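Local coordinates for protein 6-phospho-beta-glucosidase BglT (Thermotoga maritima, PDB 1UP7) that hydrolyses cellobiose 6'-phosphate to glucose 6-phosphate and glucose, as an NAD- and manganese-dependent family 4 glycosidase, at residues K159-L163 against I316-R320; A74-I78 against I304-E308. One frame throughout, in Å; residues are numbered along the deposited sequence.

Interaction 1 of 2, residues K159-L163 against I316-R320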
# COMPACT_ATOMS: atom_id res chain seq x y z
N LYS A 159 8.70 -20.83 8.56
CA LYS A 159 8.52 -22.14 7.96
C LYS A 159 7.37 -22.91 8.57
O LYS A 159 7.54 -24.03 9.07
CB LYS A 159 9.80 -22.95 8.08
CG LYS A 159 10.87 -22.49 7.09
CD LYS A 159 12.12 -22.15 7.78
CE LYS A 159 13.14 -23.23 7.60
NZ LYS A 159 12.80 -24.36 8.48
N PHE A 160 6.18 -22.31 8.50
CA PHE A 160 4.97 -22.96 8.92
C PHE A 160 3.98 -22.86 7.77
O PHE A 160 3.52 -21.76 7.40
CB PHE A 160 4.43 -22.27 10.16
CG PHE A 160 3.24 -22.97 10.79
CD1 PHE A 160 1.94 -22.79 10.27
CD2 PHE A 160 3.40 -23.77 11.93
CE1 PHE A 160 0.84 -23.39 10.87
CE2 PHE A 160 2.28 -24.40 12.55
CZ PHE A 160 1.01 -24.21 12.03
N ILE A 161 3.66 -24.02 7.21
CA ILE A 161 2.83 -24.09 6.03
C ILE A 161 1.51 -24.74 6.36
O ILE A 161 1.49 -25.93 6.72
CB ILE A 161 3.55 -24.86 4.91
CG1 ILE A 161 4.93 -24.27 4.65
CG2 ILE A 161 2.70 -24.87 3.65
CD1 ILE A 161 5.78 -25.09 3.62
N GLY A 162 0.43 -23.98 6.23
CA GLY A 162 -0.91 -24.49 6.51
C GLY A 162 -1.46 -25.18 5.29
O GLY A 162 -1.37 -24.67 4.16
N LEU A 163 -2.04 -26.35 5.51
CA LEU A 163 -2.59 -27.16 4.44
C LEU A 163 -4.03 -27.50 4.73
O LEU A 163 -4.45 -27.49 5.87
CB LEU A 163 -1.81 -28.44 4.33
CG LEU A 163 -1.21 -28.82 3.00
CD1 LEU A 163 -0.32 -27.70 2.52
CD2 LEU A 163 -0.44 -30.10 3.19
N ILE A 316 -1.20 -25.31 -3.71
CA ILE A 316 -2.05 -24.34 -3.05
C ILE A 316 -1.96 -24.55 -1.57
O ILE A 316 -2.25 -25.61 -1.06
CB ILE A 316 -3.50 -24.39 -3.53
CG1 ILE A 316 -3.56 -24.21 -5.06
CG2 ILE A 316 -4.28 -23.31 -2.82
CD1 ILE A 316 -4.92 -24.53 -5.68
N VAL A 317 -1.58 -23.49 -0.88
CA VAL A 317 -1.03 -23.61 0.45
C VAL A 317 -1.45 -22.36 1.25
O VAL A 317 -1.79 -21.35 0.65
CB VAL A 317 0.50 -23.79 0.22
CG1 VAL A 317 1.40 -22.71 0.87
CG2 VAL A 317 0.94 -25.24 0.42
N ASN A 318 -1.49 -22.44 2.58
CA ASN A 318 -1.75 -21.25 3.41
C ASN A 318 -0.48 -20.55 3.78
O ASN A 318 0.41 -21.13 4.40
CB ASN A 318 -2.52 -21.57 4.70
CG ASN A 318 -3.90 -22.04 4.43
OD1 ASN A 318 -4.88 -21.30 4.55
ND2 ASN A 318 -4.00 -23.29 4.03
N THR A 319 -0.40 -19.27 3.41
CA THR A 319 0.82 -18.50 3.52
C THR A 319 0.47 -17.02 3.34
O THR A 319 -0.67 -16.69 2.97
CB THR A 319 1.80 -19.00 2.46
OG1 THR A 319 3.09 -18.44 2.72
CG2 THR A 319 1.44 -18.47 1.07
N ARG A 320 1.44 -16.13 3.62
CA ARG A 320 1.22 -14.69 3.43
C ARG A 320 0.96 -14.34 1.99
O ARG A 320 1.65 -14.81 1.11
CB ARG A 320 2.41 -13.87 3.90
CG ARG A 320 2.60 -13.77 5.39
CD ARG A 320 3.74 -12.82 5.76
NE ARG A 320 3.91 -12.68 7.19
CZ ARG A 320 5.09 -12.44 7.78
NH1 ARG A 320 6.18 -12.30 7.05
NH2 ARG A 320 5.18 -12.30 9.09
O HOH W 1 2.95 -20.23 5.58
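With CG anti to its carbonyl carbon (chi1 -66°), Asn318 swings its amide back beside its own backbone N, and both nitrogens reach the carbonyl oxygen of Gly162. The backbone bond, Asn318 N to Gly162 O, is 2.7 Å. Asn318 ND2 joins at 3.0 Å from a different direction, standing above the carbonyl plane while Gly162 O lies nearly in the plane of the amide. The return bond, Gly162 N to Asn318 O, is weak at 3.4 Å. Glycine suits this point, since a CB here would run into that of Asn318. Water 1 donates to Asn318 O and to Phe160 O, though its approach to Phe160 O is very short and its exact place less sure. On the side of Val317, Ile161 has CG2 anti to the backbone N, which sets this methyl against Val317 CG2 at 3.7 Å; Leu163 CD1 meets the same Val317 methyl at 3.5 Å. Asn318 ND2 also hydrogen-bonds to Glu335 OE2, so an alanine here would probably leave Gly162 O with the backbone donor alone of these two and Glu335 without this mate. The result is one antiparallel hydrogen-bonded pair between strands inclined at 129°, a local junction of edge strand 160-162 of the parallel Rossmann-type sheet with strand 313-320 of the antiparallel C-terminal sheet, just before the manganese ligand Cys164.

Interaction 2 of 2, residues A74-I78 against I304-E308; sequences AKYVI and IRDLE
The ring of Tyr76 receives the CG2 methyl of Ile304 over one face, in a CH-pi contact 4.1 Å from the ring centroid and 18° off its normal. The methyl sits toward the rim, near Tyr76 CD2 and CE2, while Ile304 CG1 lies near Tyr76 CG and CD1. At the edge, in the ring plane, comes the carboxyl carbon of Glu308, whose carboxylate is turned almost perpendicular to the ring, 85° between planes. Leu307 CB approaches obliquely, 4.1 Å from Tyr76 CE1. Both branches of Ile304 thus lie against Tyr76, and the end of the longer one goes on to strand 76-79, where Ile304 CD1 touches Ile78 CD1 at 3.9 Å. Lys75 starts with CG anti to its backbone N and bends at chi2 and chi4, coming from the opposite direction to Glu308; Lys75 NZ forms a salt bridge with Glu308 OE2 at 2.7 Å. That oxygen is modelled too close to the Tyr76 hydroxyl, which makes its exact place doubtful. Residues 304-308, the end of helix 296-308, run nearly antiparallel to strand 76-78 at 164°, with an axis separation of 11.5 Å spanned by the side chains. Ile78 also packs on Leu18 of helix 15-25. Chemically the interface is graded: Ile304 covers one face of the phenol and Ile78 extends that apolar patch, while Leu307 and the ion pair lie toward the hydroxyl end, where the exposed lysine probably offsets the charge of the glutamate.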
# COMPACT_ATOMS: atom_id res chain seq x y z
N ALA A 74 14.45 -33.48 12.93
CA ALA A 74 13.51 -33.55 11.83
C ALA A 74 13.72 -32.42 10.83
O ALA A 74 14.01 -31.28 11.21
CB ALA A 74 12.08 -33.55 12.37
N LYS A 75 13.64 -32.75 9.56
CA LYS A 75 13.64 -31.74 8.50
C LYS A 75 12.18 -31.26 8.29
O LYS A 75 11.96 -30.08 8.03
CB LYS A 75 14.25 -32.34 7.23
CG LYS A 75 14.34 -31.34 6.09
CD LYS A 75 15.60 -31.50 5.26
CE LYS A 75 15.77 -30.31 4.29
NZ LYS A 75 16.40 -30.71 2.96
N TYR A 76 11.21 -32.16 8.42
CA TYR A 76 9.78 -31.79 8.34
C TYR A 76 9.01 -32.25 9.56
O TYR A 76 9.23 -33.37 10.07
CB TYR A 76 9.08 -32.30 7.05
CG TYR A 76 9.81 -31.88 5.82
CD1 TYR A 76 9.58 -30.62 5.25
CD2 TYR A 76 10.80 -32.69 5.27
CE1 TYR A 76 10.32 -30.19 4.13
CE2 TYR A 76 11.54 -32.29 4.15
CZ TYR A 76 11.29 -31.03 3.59
OH TYR A 76 12.01 -30.64 2.49
N VAL A 77 8.13 -31.39 10.04
CA VAL A 77 7.23 -31.75 11.13
C VAL A 77 5.77 -31.57 10.71
O VAL A 77 5.35 -30.46 10.31
CB VAL A 77 7.57 -30.96 12.45
CG1 VAL A 77 6.64 -31.32 13.60
CG2 VAL A 77 9.04 -31.24 12.87
N ILE A 78 5.00 -32.64 10.82
CA ILE A 78 3.60 -32.62 10.41
C ILE A 78 2.72 -32.50 11.63
O ILE A 78 2.71 -33.40 12.47
CB ILE A 78 3.24 -33.87 9.54
CG1 ILE A 78 4.06 -33.88 8.23
CG2 ILE A 78 1.70 -33.93 9.27
CD1 ILE A 78 4.06 -35.20 7.50
N ILE A 304 5.99 -31.96 0.51
CA ILE A 304 7.31 -32.31 1.04
C ILE A 304 8.29 -32.71 -0.09
O ILE A 304 9.43 -32.30 -0.12
CB ILE A 304 7.18 -33.41 2.15
CG1 ILE A 304 6.70 -32.80 3.46
CG2 ILE A 304 8.53 -34.12 2.42
CD1 ILE A 304 6.26 -33.83 4.53
N ARG A 305 7.80 -33.52 -1.03
CA ARG A 305 8.54 -33.91 -2.21
C ARG A 305 9.08 -32.68 -2.97
O ARG A 305 10.26 -32.62 -3.29
CB ARG A 305 7.63 -34.75 -3.10
CG ARG A 305 8.25 -35.41 -4.31
CD ARG A 305 7.65 -34.91 -5.63
NE ARG A 305 6.45 -35.61 -6.03
CZ ARG A 305 5.28 -35.04 -6.36
NH1 ARG A 305 5.10 -33.72 -6.33
NH2 ARG A 305 4.28 -35.81 -6.72
N ASP A 306 8.23 -31.69 -3.23
CA ASP A 306 8.62 -30.54 -4.06
C ASP A 306 9.38 -29.50 -3.24
O ASP A 306 10.10 -28.67 -3.78
CB ASP A 306 7.42 -29.95 -4.81
CG ASP A 306 6.71 -30.97 -5.67
OD1 ASP A 306 7.39 -31.94 -6.08
OD2 ASP A 306 5.49 -30.93 -5.97
N LEU A 307 9.26 -29.57 -1.93
CA LEU A 307 10.11 -28.80 -1.03
C LEU A 307 11.52 -29.40 -0.99
O LEU A 307 12.49 -28.68 -0.75
CB LEU A 307 9.53 -28.82 0.38
CG LEU A 307 9.02 -27.59 1.14
CD1 LEU A 307 9.07 -26.27 0.41
CD2 LEU A 307 7.66 -27.84 1.64
N GLU A 308 11.63 -30.69 -1.27
CA GLU A 308 12.93 -31.38 -1.29
C GLU A 308 13.70 -31.29 -2.60
O GLU A 308 14.91 -31.32 -2.57
CB GLU A 308 12.78 -32.86 -0.90
CG GLU A 308 12.68 -33.06 0.58
CD GLU A 308 13.97 -32.68 1.27
OE1 GLU A 308 14.96 -33.43 1.07
OE2 GLU A 308 14.01 -31.64 1.97

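Both interactions bring C-terminal elements to the same parallel sheet: interaction 1 at its outermost strand 160-162, interaction 2 at the interior strand 76-79. Helix 296-308 and strand 313-320 follow each other in the chain, and the contacts, with centres 13 Å apart, meet where Ile161 CD1 packs on Leu307 CD2 at 3.9 Å. Interaction 1 is wholly buried and rests on backbone hydrogen bonding, a side-chain amide and a bridging water, with a small apolar cluster at Val317. Interaction 2, farther from the centre of the chain, joins helix to sheet mainly through side chains, with no backbone hydrogen bond between the two segments; it is mostly buried, but its ion pair reaches the surface through Lys75.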